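Local coordinates for protein D-mannose isomerase (Marinomonas mediterranea, PDB 5X32) that catalyses the reversible isomerization of D-mannose to D-fructose and, less efficiently, of D-lyxose to D-xylulose, at residues 69-72 against 73-76; 83-86 against 87-91; 185-188 against 189-193; 202-205 against 206-210. All coordinates share one frame; numbering follows the deposited sequence.

Contact 1 (69-72 against 73-76)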
loop_
_atom_site.group_PDB
_atom_site.type_symbol
_atom_site.label_atom_id
_atom_site.label_comp_id
_atom_site.label_asym_id
_atom_site.label_seq_id
_atom_site.Cartn_x
_atom_site.Cartn_y
_atom_site.Cartn_z
ATOM N N THR A 69 -19.414 -5.367 2.730
ATOM C CA THR A 69 -20.600 -5.059 3.526
ATOM C C THR A 69 -21.827 -4.948 2.664
ATOM O O THR A 69 -22.952 -4.942 3.175
ATOM C CB THR A 69 -20.467 -3.736 4.298
ATOM O OG1 THR A 69 -20.397 -2.638 3.369
ATOM C CG2 THR A 69 -19.239 -3.764 5.208
ATOM N N ASN A 70 -21.598 -4.804 1.363
ATOM C CA ASN A 70 -22.680 -4.579 0.406
ATOM C C ASN A 70 -23.575 -3.348 0.685
ATOM O O ASN A 70 -24.700 -3.271 0.203
ATOM C CB ASN A 70 -23.549 -5.827 0.339
ATOM C CG ASN A 70 -24.369 -5.872 -0.901
ATOM O OD1 ASN A 70 -23.894 -5.505 -1.973
ATOM N ND2 ASN A 70 -25.620 -6.293 -0.770
ATOM N N ILE A 71 -23.053 -2.387 1.442
ATOM C CA ILE A 71 -23.725 -1.120 1.710
ATOM C C ILE A 71 -23.681 -0.177 0.495
ATOM O O ILE A 71 -22.610 0.197 0.022
ATOM C CB ILE A 71 -23.083 -0.441 2.929
ATOM C CG1 ILE A 71 -23.371 -1.261 4.193
ATOM C CG2 ILE A 71 -23.533 1.009 3.049
ATOM C CD1 ILE A 71 -22.564 -0.843 5.406
ATOM N N ALA A 72 -24.852 0.231 0.016
ATOM C CA ALA A 72 -24.977 0.901 -1.278
ATOM C C ALA A 72 -24.225 2.231 -1.359
ATOM O O ALA A 72 -23.547 2.533 -2.364
ATOM C CB ALA A 72 -26.453 1.116 -1.595
ATOM N N GLU A 73 -24.320 3.024 -0.296
ATOM C CA GLU A 73 -23.700 4.338 -0.322
ATOM C C GLU A 73 -22.166 4.260 -0.410
ATOM O O GLU A 73 -21.519 5.238 -0.799
ATOM C CB GLU A 73 -24.117 5.163 0.899
ATOM C CG GLU A 73 -24.405 4.370 2.179
ATOM C CD GLU A 73 -25.843 3.847 2.246
ATOM O OE1 GLU A 73 -26.746 4.552 1.735
ATOM O OE2 GLU A 73 -26.077 2.771 2.846
ATOM N N TYR A 74 -21.592 3.091 -0.118
ATOM C CA TYR A 74 -20.155 2.901 -0.286
ATOM C C TYR A 74 -19.807 2.798 -1.759
ATOM O O TYR A 74 -18.811 3.368 -2.222
ATOM C CB TYR A 74 -19.679 1.652 0.446
ATOM C CG TYR A 74 -19.640 1.803 1.940
ATOM C CD1 TYR A 74 -19.581 3.066 2.522
ATOM C CD2 TYR A 74 -19.647 0.687 2.772
ATOM C CE1 TYR A 74 -19.531 3.216 3.899
ATOM C CE2 TYR A 74 -19.599 0.822 4.152
ATOM C CZ TYR A 74 -19.539 2.091 4.712
ATOM O OH TYR A 74 -19.486 2.252 6.081
ATOM N N LYS A 75 -20.648 2.090 -2.501
ATOM C CA LYS A 75 -20.505 2.044 -3.944
ATOM C C LYS A 75 -20.689 3.448 -4.517
ATOM O O LYS A 75 -19.989 3.831 -5.468
ATOM C CB LYS A 75 -21.504 1.071 -4.549
ATOM C CG LYS A 75 -21.213 0.685 -5.986
ATOM C CD LYS A 75 -22.480 0.120 -6.604
ATOM C CE LYS A 75 -22.411 0.001 -8.108
ATOM N NZ LYS A 75 -23.730 -0.479 -8.607
ATOM N N HIS A 76 -21.595 4.227 -3.924
ATOM C CA HIS A 76 -21.754 5.599 -4.400
ATOM C C HIS A 76 -20.507 6.442 -4.158
ATOM O O HIS A 76 -20.075 7.185 -5.036
ATOM C CB HIS A 76 -22.943 6.288 -3.734
ATOM C CG HIS A 76 -24.270 5.719 -4.126
ATOM N ND1 HIS A 76 -25.438 6.025 -3.453
ATOM C CD2 HIS A 76 -24.622 4.883 -5.132
ATOM C CE1 HIS A 76 -26.447 5.392 -4.022
ATOM N NE2 HIS A 76 -25.979 4.691 -5.044
#

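Contact 2 (83-86 against 87-91)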
loop_
_atom_site.group_PDB
_atom_site.type_symbol
_atom_site.label_atom_id
_atom_site.label_comp_id
_atom_site.label_asym_id
_atom_site.label_seq_id
_atom_site.Cartn_x
_atom_site.Cartn_y
_atom_site.Cartn_z
ATOM N N GLN A 83 -15.179 9.316 -10.530
ATOM C CA GLN A 83 -15.499 10.499 -11.317
ATOM C C GLN A 83 -14.428 11.557 -11.107
ATOM O O GLN A 83 -13.896 12.114 -12.073
ATOM C CB GLN A 83 -16.884 11.040 -10.949
ATOM C CG GLN A 83 -18.016 10.212 -11.515
ATOM C CD GLN A 83 -19.365 10.608 -10.950
ATOM O OE1 GLN A 83 -19.499 11.638 -10.284
ATOM N NE2 GLN A 83 -20.377 9.780 -11.204
ATOM N N TYR A 84 -14.079 11.809 -9.849
ATOM C CA TYR A 84 -13.037 12.803 -9.577
ATOM C C TYR A 84 -11.706 12.395 -10.201
ATOM O O TYR A 84 -10.920 13.234 -10.653
ATOM C CB TYR A 84 -12.830 12.973 -8.093
ATOM C CG TYR A 84 -11.949 14.136 -7.730
ATOM C CD1 TYR A 84 -12.429 15.432 -7.768
ATOM C CD2 TYR A 84 -10.612 13.936 -7.392
ATOM C CE1 TYR A 84 -11.620 16.498 -7.425
ATOM C CE2 TYR A 84 -9.793 14.992 -7.059
ATOM C CZ TYR A 84 -10.300 16.272 -7.073
ATOM O OH TYR A 84 -9.476 17.324 -6.743
ATOM N N LEU A 85 -11.444 11.096 -10.194
ATOM C CA LEU A 85 -10.188 10.605 -10.719
ATOM C C LEU A 85 -10.105 10.965 -12.187
ATOM O O LEU A 85 -9.120 11.550 -12.642
ATOM C CB LEU A 85 -10.061 9.090 -10.511
ATOM C CG LEU A 85 -8.791 8.446 -11.068
ATOM C CD1 LEU A 85 -7.536 9.078 -10.479
ATOM C CD2 LEU A 85 -8.797 6.947 -10.796
ATOM N N ARG A 86 -11.179 10.675 -12.914
ATOM C CA ARG A 86 -11.133 10.769 -14.368
ATOM C C ARG A 86 -11.347 12.177 -14.921
ATOM O O ARG A 86 -10.831 12.515 -15.984
ATOM C CB ARG A 86 -12.170 9.833 -14.964
ATOM C CG ARG A 86 -12.075 8.427 -14.446
ATOM C CD ARG A 86 -12.568 7.482 -15.485
ATOM N NE ARG A 86 -11.639 7.476 -16.598
ATOM C CZ ARG A 86 -12.004 7.373 -17.863
ATOM N NH1 ARG A 86 -13.295 7.285 -18.172
ATOM N NH2 ARG A 86 -11.077 7.379 -18.812
ATOM N N GLN A 87 -12.076 13.012 -14.202
ATOM C CA GLN A 87 -12.388 14.337 -14.737
ATOM C C GLN A 87 -11.446 15.427 -14.255
ATOM O O GLN A 87 -11.267 16.446 -14.931
ATOM C CB GLN A 87 -13.832 14.696 -14.406
ATOM C CG GLN A 87 -14.774 13.579 -14.811
ATOM C CD GLN A 87 -16.205 13.816 -14.395
ATOM O OE1 GLN A 87 -16.524 14.815 -13.741
ATOM N NE2 GLN A 87 -17.080 12.880 -14.754
ATOM N N ARG A 88 -10.844 15.214 -13.089
ATOM C CA ARG A 88 -9.974 16.223 -12.509
ATOM C C ARG A 88 -8.518 15.794 -12.590
ATOM O O ARG A 88 -7.654 16.611 -12.934
ATOM C CB ARG A 88 -10.374 16.509 -11.062
ATOM C CG ARG A 88 -9.542 17.576 -10.414
ATOM C CD ARG A 88 -9.437 18.777 -11.295
ATOM N NE ARG A 88 -8.688 19.864 -10.685
ATOM C CZ ARG A 88 -7.417 20.104 -10.980
ATOM N NH1 ARG A 88 -6.802 19.328 -11.867
ATOM N NH2 ARG A 88 -6.768 21.112 -10.409
ATOM N N HIS A 89 -8.244 14.531 -12.253
ATOM C CA HIS A 89 -6.864 14.056 -12.206
ATOM C C HIS A 89 -6.361 13.656 -13.577
ATOM O O HIS A 89 -5.197 13.920 -13.919
ATOM C CB HIS A 89 -6.695 12.875 -11.228
ATOM C CG HIS A 89 -6.463 13.304 -9.817
ATOM N ND1 HIS A 89 -5.254 13.795 -9.380
ATOM C CD2 HIS A 89 -7.285 13.316 -8.742
ATOM C CE1 HIS A 89 -5.344 14.105 -8.098
ATOM N NE2 HIS A 89 -6.567 13.826 -7.688
ATOM N N GLN A 90 -7.229 13.021 -14.365
ATOM C CA GLN A 90 -6.782 12.506 -15.653
ATOM C C GLN A 90 -6.702 13.644 -16.649
ATOM O O GLN A 90 -7.715 14.087 -17.182
ATOM C CB GLN A 90 -7.712 11.433 -16.203
ATOM C CG GLN A 90 -7.064 10.623 -17.326
ATOM C CD GLN A 90 -8.060 9.732 -18.059
ATOM O OE1 GLN A 90 -9.264 9.749 -17.781
ATOM N NE2 GLN A 90 -7.555 8.935 -18.987
ATOM N N SER A 91 -5.480 14.090 -16.901
ATOM C CA SER A 91 -5.213 15.141 -17.853
ATOM C C SER A 91 -5.060 14.674 -19.290
ATOM O O SER A 91 -5.045 13.484 -19.605
ATOM C CB SER A 91 -3.953 15.915 -17.474
ATOM O OG SER A 91 -2.791 15.168 -17.781
#

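Contact 3 (185-188 against 189-193)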
loop_
_atom_site.group_PDB
_atom_site.type_symbol
_atom_site.label_atom_id
_atom_site.label_comp_id
_atom_site.label_asym_id
_atom_site.label_seq_id
_atom_site.Cartn_x
_atom_site.Cartn_y
_atom_site.Cartn_z
ATOM N N SER A 185 -4.224 -7.223 -8.397
ATOM C CA SER A 185 -5.613 -6.789 -8.275
ATOM C C SER A 185 -6.294 -6.825 -9.649
ATOM O O SER A 185 -7.473 -7.201 -9.792
ATOM C CB SER A 185 -5.686 -5.384 -7.683
ATOM O OG SER A 185 -7.028 -4.971 -7.483
ATOM N N ALA A 186 -5.520 -6.450 -10.664
ATOM C CA ALA A 186 -6.011 -6.410 -12.029
ATOM C C ALA A 186 -6.293 -7.824 -12.515
ATOM O O ALA A 186 -7.315 -8.077 -13.144
ATOM C CB ALA A 186 -5.004 -5.718 -12.940
ATOM N N PHE A 187 -5.378 -8.744 -12.244
ATOM C CA PHE A 187 -5.604 -10.137 -12.606
ATOM C C PHE A 187 -6.841 -10.720 -11.923
ATOM O O PHE A 187 -7.571 -11.484 -12.526
ATOM C CB PHE A 187 -4.386 -11.000 -12.298
ATOM C CG PHE A 187 -4.641 -12.464 -12.485
ATOM C CD1 PHE A 187 -4.809 -12.985 -13.758
ATOM C CD2 PHE A 187 -4.717 -13.321 -11.404
ATOM C CE1 PHE A 187 -5.048 -14.337 -13.946
ATOM C CE2 PHE A 187 -4.951 -14.676 -11.591
ATOM C CZ PHE A 187 -5.117 -15.181 -12.861
ATOM N N ASP A 188 -7.055 -10.411 -10.652
ATOM C CA ASP A 188 -8.253 -10.920 -9.991
ATOM C C ASP A 188 -9.520 -10.344 -10.628
ATOM O O ASP A 188 -10.515 -11.050 -10.826
ATOM C CB ASP A 188 -8.247 -10.584 -8.497
ATOM C CG ASP A 188 -7.264 -11.420 -7.692
ATOM O OD1 ASP A 188 -6.657 -12.387 -8.221
ATOM O OD2 ASP A 188 -7.123 -11.108 -6.492
ATOM N N ALA A 189 -9.469 -9.059 -10.962
ATOM C CA ALA A 189 -10.635 -8.377 -11.482
ATOM C C ALA A 189 -10.963 -8.766 -12.920
ATOM O O ALA A 189 -12.138 -8.746 -13.321
ATOM C CB ALA A 189 -10.441 -6.867 -11.384
ATOM N N THR A 190 -9.933 -9.104 -13.698
ATOM C CA THR A 190 -10.094 -9.289 -15.139
ATOM C C THR A 190 -9.749 -10.688 -15.602
ATOM O O THR A 190 -10.163 -11.108 -16.678
ATOM C CB THR A 190 -9.194 -8.326 -15.954
ATOM O OG1 THR A 190 -7.808 -8.633 -15.725
ATOM C CG2 THR A 190 -9.483 -6.876 -15.609
ATOM N N GLN A 191 -8.961 -11.388 -14.797
ATOM C CA GLN A 191 -8.451 -12.716 -15.150
ATOM C C GLN A 191 -7.501 -12.699 -16.352
ATOM O O GLN A 191 -7.036 -13.748 -16.782
ATOM C CB GLN A 191 -9.611 -13.691 -15.387
ATOM C CG GLN A 191 -10.329 -14.067 -14.102
ATOM C CD GLN A 191 -9.397 -14.776 -13.131
ATOM O OE1 GLN A 191 -8.655 -15.684 -13.518
ATOM N NE2 GLN A 191 -9.407 -14.345 -11.872
ATOM N N ASN A 192 -7.224 -11.516 -16.901
ATOM C CA ASN A 192 -6.234 -11.378 -17.975
ATOM C C ASN A 192 -4.827 -11.742 -17.478
ATOM O O ASN A 192 -4.157 -10.934 -16.840
ATOM C CB ASN A 192 -6.278 -9.947 -18.533
ATOM C CG ASN A 192 -5.269 -9.707 -19.651
ATOM O OD1 ASN A 192 -4.475 -10.585 -20.024
ATOM N ND2 ASN A 192 -5.298 -8.495 -20.195
ATOM N N PRO A 193 -4.350 -12.937 -17.841
ATOM C CA PRO A 193 -3.098 -13.530 -17.339
ATOM C C PRO A 193 -1.830 -12.734 -17.664
ATOM O O PRO A 193 -0.747 -13.023 -17.133
ATOM C CB PRO A 193 -3.068 -14.897 -18.024
ATOM C CG PRO A 193 -3.835 -14.709 -19.270
ATOM C CD PRO A 193 -4.922 -13.718 -18.948
#

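Contact 4 (202-205 against 206-210)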
loop_
_atom_site.group_PDB
_atom_site.type_symbol
_atom_site.label_atom_id
_atom_site.label_comp_id
_atom_site.label_asym_id
_atom_site.label_seq_id
_atom_site.Cartn_x
_atom_site.Cartn_y
_atom_site.Cartn_z
ATOM N N LEU A 202 7.932 -8.835 -11.883
ATOM C CA LEU A 202 8.337 -7.774 -10.973
ATOM C C LEU A 202 8.773 -8.379 -9.643
ATOM O O LEU A 202 9.818 -8.011 -9.074
ATOM C CB LEU A 202 7.195 -6.776 -10.778
ATOM C CG LEU A 202 6.832 -5.993 -12.037
ATOM C CD1 LEU A 202 5.599 -5.125 -11.844
ATOM C CD2 LEU A 202 8.024 -5.155 -12.460
ATOM N N ALA A 203 7.953 -9.305 -9.151
ATOM C CA ALA A 203 8.256 -10.018 -7.918
ATOM C C ALA A 203 9.631 -10.645 -8.008
ATOM O O ALA A 203 10.456 -10.428 -7.125
ATOM C CB ALA A 203 7.204 -11.088 -7.628
ATOM N N LYS A 204 9.888 -11.386 -9.091
ATOM C CA LYS A 204 11.181 -12.051 -9.269
ATOM C C LYS A 204 12.322 -11.042 -9.296
ATOM O O LYS A 204 13.370 -11.247 -8.659
ATOM C CB LYS A 204 11.217 -12.888 -10.549
ATOM C CG LYS A 204 12.587 -13.543 -10.795
ATOM C CD LYS A 204 12.488 -14.912 -11.439
ATOM C CE LYS A 204 12.306 -15.994 -10.389
ATOM N NZ LYS A 204 11.795 -17.288 -10.905
ATOM N N ASN A 205 12.141 -9.991 -10.096
ATOM C CA ASN A 205 13.191 -9.003 -10.299
ATOM C C ASN A 205 13.581 -8.184 -9.085
ATOM O O ASN A 205 14.753 -7.808 -8.927
ATOM C CB ASN A 205 12.802 -8.083 -11.437
ATOM C CG ASN A 205 13.120 -8.701 -12.755
ATOM O OD1 ASN A 205 14.184 -9.306 -12.889
ATOM N ND2 ASN A 205 12.219 -8.584 -13.733
ATOM N N ILE A 206 12.615 -7.941 -8.208
ATOM C CA ILE A 206 12.883 -7.140 -7.030
ATOM C C ILE A 206 13.353 -8.069 -5.913
ATOM O O ILE A 206 14.408 -7.848 -5.299
ATOM C CB ILE A 206 11.637 -6.335 -6.599
ATOM C CG1 ILE A 206 11.281 -5.305 -7.668
ATOM C CG2 ILE A 206 11.888 -5.641 -5.280
ATOM C CD1 ILE A 206 12.321 -4.233 -7.805
ATOM N N CYS A 207 12.581 -9.124 -5.675
ATOM C CA CYS A 207 12.869 -10.028 -4.577
ATOM C C CYS A 207 14.017 -11.003 -4.820
ATOM O O CYS A 207 14.590 -11.502 -3.865
ATOM C CB CYS A 207 11.615 -10.828 -4.237
ATOM S SG CYS A 207 10.359 -9.816 -3.486
ATOM N N GLN A 208 14.366 -11.282 -6.074
ATOM C CA GLN A 208 15.556 -12.087 -6.310
ATOM C C GLN A 208 16.710 -11.255 -6.832
ATOM O O GLN A 208 17.697 -11.059 -6.118
ATOM C CB GLN A 208 15.252 -13.237 -7.256
ATOM C CG GLN A 208 14.627 -14.344 -6.488
ATOM C CD GLN A 208 14.532 -15.649 -7.235
ATOM O OE1 GLN A 208 14.296 -15.669 -8.429
ATOM N NE2 GLN A 208 14.713 -16.763 -6.513
ATOM N N LYS A 209 16.563 -10.720 -8.046
ATOM C CA LYS A 209 17.687 -10.051 -8.685
ATOM C C LYS A 209 18.126 -8.830 -7.902
ATOM O O LYS A 209 19.257 -8.786 -7.422
ATOM C CB LYS A 209 17.371 -9.621 -10.100
ATOM C CG LYS A 209 18.560 -8.894 -10.716
ATOM C CD LYS A 209 18.392 -8.700 -12.211
ATOM C CE LYS A 209 17.128 -7.897 -12.559
ATOM N NZ LYS A 209 17.358 -6.968 -13.700
ATOM N N GLN A 210 17.246 -7.842 -7.764
ATOM C CA GLN A 210 17.635 -6.620 -7.062
ATOM C C GLN A 210 18.007 -6.857 -5.603
ATOM O O GLN A 210 18.853 -6.148 -5.062
ATOM C CB GLN A 210 16.534 -5.564 -7.156
ATOM C CG GLN A 210 16.300 -5.098 -8.571
ATOM C CD GLN A 210 17.593 -4.713 -9.255
ATOM O OE1 GLN A 210 17.924 -5.249 -10.301
ATOM N NE2 GLN A 210 18.322 -3.767 -8.675
#

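Contact 1 (69-72 against 73-76)
I71 lies against the ring of Y74, the two side chains side by side and pointing the same way. I71 CG2 sits over one face in a CH-pi contact, 4.1 Å from the centroid of the Y74 ring and 16° off the normal. The other branch reaches farther along the ring, with I71 CD1 3.6 Å from Y74 CE2. Chi1 of I71 (-67°) puts CG2 opposite the backbone N, over the ring; the extended chi2 (169°) carries CD1 on to CE2. T69 meets the same ring at its edge: T69 OG1 is in the ring plane, 3.5 Å from Y74 CD2. T69 OG1 accepts from I71 N at 3.3 Å, an ST turn, and is also hydrogen-bonded to A65 O. The turn joins helix 52-69 to helix 72-89, two neighbouring helices of the (alpha/alpha)6 barrel of this family. N70 breaks the first helix with a positive phi. The second helix starts with bonds from Y74 N to I71 O (3.1 Å) and from H76 N to A72 O (3.0 Å). Farther out, the Y74 ring packs on F62, A65 and Y66 of helix 52-69. An alanine in place of Y74 would probably open a gap between the two helices and leave I71 without the ring face it rests on. The Y74 ring also meets the ring of F24 edge-to-face.

Contact 2 (83-86 against 87-91)
Y84 and R88 pack side by side one turn apart, where helix 72-89 of the (alpha/alpha)6 barrel widens into a pi-type turn and ends. The backbone bonds record the change. Q87 N bonds to Q83 O at 2.9 Å and R88 N to Y84 O at 3.1 Å, both in alpha-helical spacing. Q90 N then reaches L85 O, five residues back, at 3.0 Å. H89 N makes weak bonds to Y84 O and L85 O. Q90 is the first residue to leave helical backbone angles.

The apolar and aromatic contacts centre on Y84. R88 CB lies over one face of the Y84 ring, 4.0 Å from the centroid. R88 CG continues toward the phenol end, and the chain then bends at chi2 (48°) to send the guanidinium elsewhere, to N105 OD1 and G102 O. The H89 ring, its ND1 held by V97 O, meets Y84 obliquely, with planes at 76° and H89 CD2 3.5 Å from Y84 CE2. On the same histidine, H89 CB is touched by L85 CD1 at 4.0 Å.

The polar side chains R86 and Q90 run alongside each other, guanidinium and amide planes 40° apart. The guanidinium also makes a cation-pi contact with W136. R86 NH2 comes within 3.2 Å of Q90 OE1.

Contact 3 (185-188 against 189-193)
T190 sets OG1 between its own backbone N and carbonyl carbon (chi1 65°), which turns the hydroxyl back onto A186 O. F187 extends its ring toward the residues after the helix, CG lying opposite the backbone N (chi1 172°), with F187 CD1 3.8 Å from N192 O at the ring edge. T190 OG1 donates to A186 O at 2.7 Å from above the carbonyl plane. T190 N bonds to A186 O at 2.9 Å. A186 O thus takes two donors. T190 OG1 also accepts from N192 N at 3.2 Å, making an ST turn across the helix end. Q191, with positive phi, ends the helix, and Q191 N bonds to F187 O at 2.7 Å. The Q191 amide crosses the F187 ring obliquely, planes 52° apart, with OE1 of Q191 3.6 Å from CZ of F187. A valine in place of T190 would probably leave N192 N without this acceptor and the turn freer to shift. N192 then caps the next helix, its OD1 taking K194 N. The contact thus forms the tight link between helices 173-190 and 193-212. A186 and T190 pack on Y195 of the latter and on I137 of helix 133-147, while S185 and A189 lie against helix 112-127.

Contact 4 (202-205 against 206-210)
N205 and K209 run side by side, pointing the same way, in helix 193-212 of the (alpha/alpha)6 barrel, where the backbone opens into a wider pi-type turn. K209 starts extended and bends at chi3 (59°), which brings K209 CE to 3.3 Å from N205 OD1. K209 NZ goes on to the carbonyl oxygen of H153, and N205 ND2 makes a weak bond to G154 O.

The widened turn is written in the backbone bonds. K204 O takes two donors, Q208 N at 2.8 Å from above the carbonyl plane and K209 N at 3.3 Å within it. Q210 N then reaches five residues back to N205 O at 2.8 Å. The preceding turn is regular, with I206 N on L202 O and C207 N on A203 O. The side chains of K204 and Q208 cross, but the lysine end is modelled too close to the amide for its placing to be trusted. Q210 CG lies 3.1 Å from N205 O, and the Q210 NE2 atom is held by W227 O.

I206 keeps CG1 beside its backbone N (chi1 -65°), with I206 CG1 3.4 Å from L202 O. It packs on W255 and N176, and its side chain is about 8 Å from that of H251, probably a catalytic proton donor and acceptor. C207 is buried, with C207 SG 3.7 Å from A203 O.

All four contacts are local, each within one unbroken stretch, so none closes a long loop. They follow in series without nesting or crossing. Contact 1 turns the chain from helix 52-69 into helix 72-89. Contact 2 is at the far end of that second helix, centres 21 Å away, where side chains of helix 72-89 touch strand 99-101. Contacts 1 and 2 thus mark the start and end of one helix. Contact 3 makes the turn from helix 173-190 into helix 193-212, the helix that holds contact 4, again 21 Å on between centres. Contacts 1 and 4 are on opposite sides of the chain's centre, 37 Å apart between centres. Contact 4 comes nearest a histidine that is probably part of the active site.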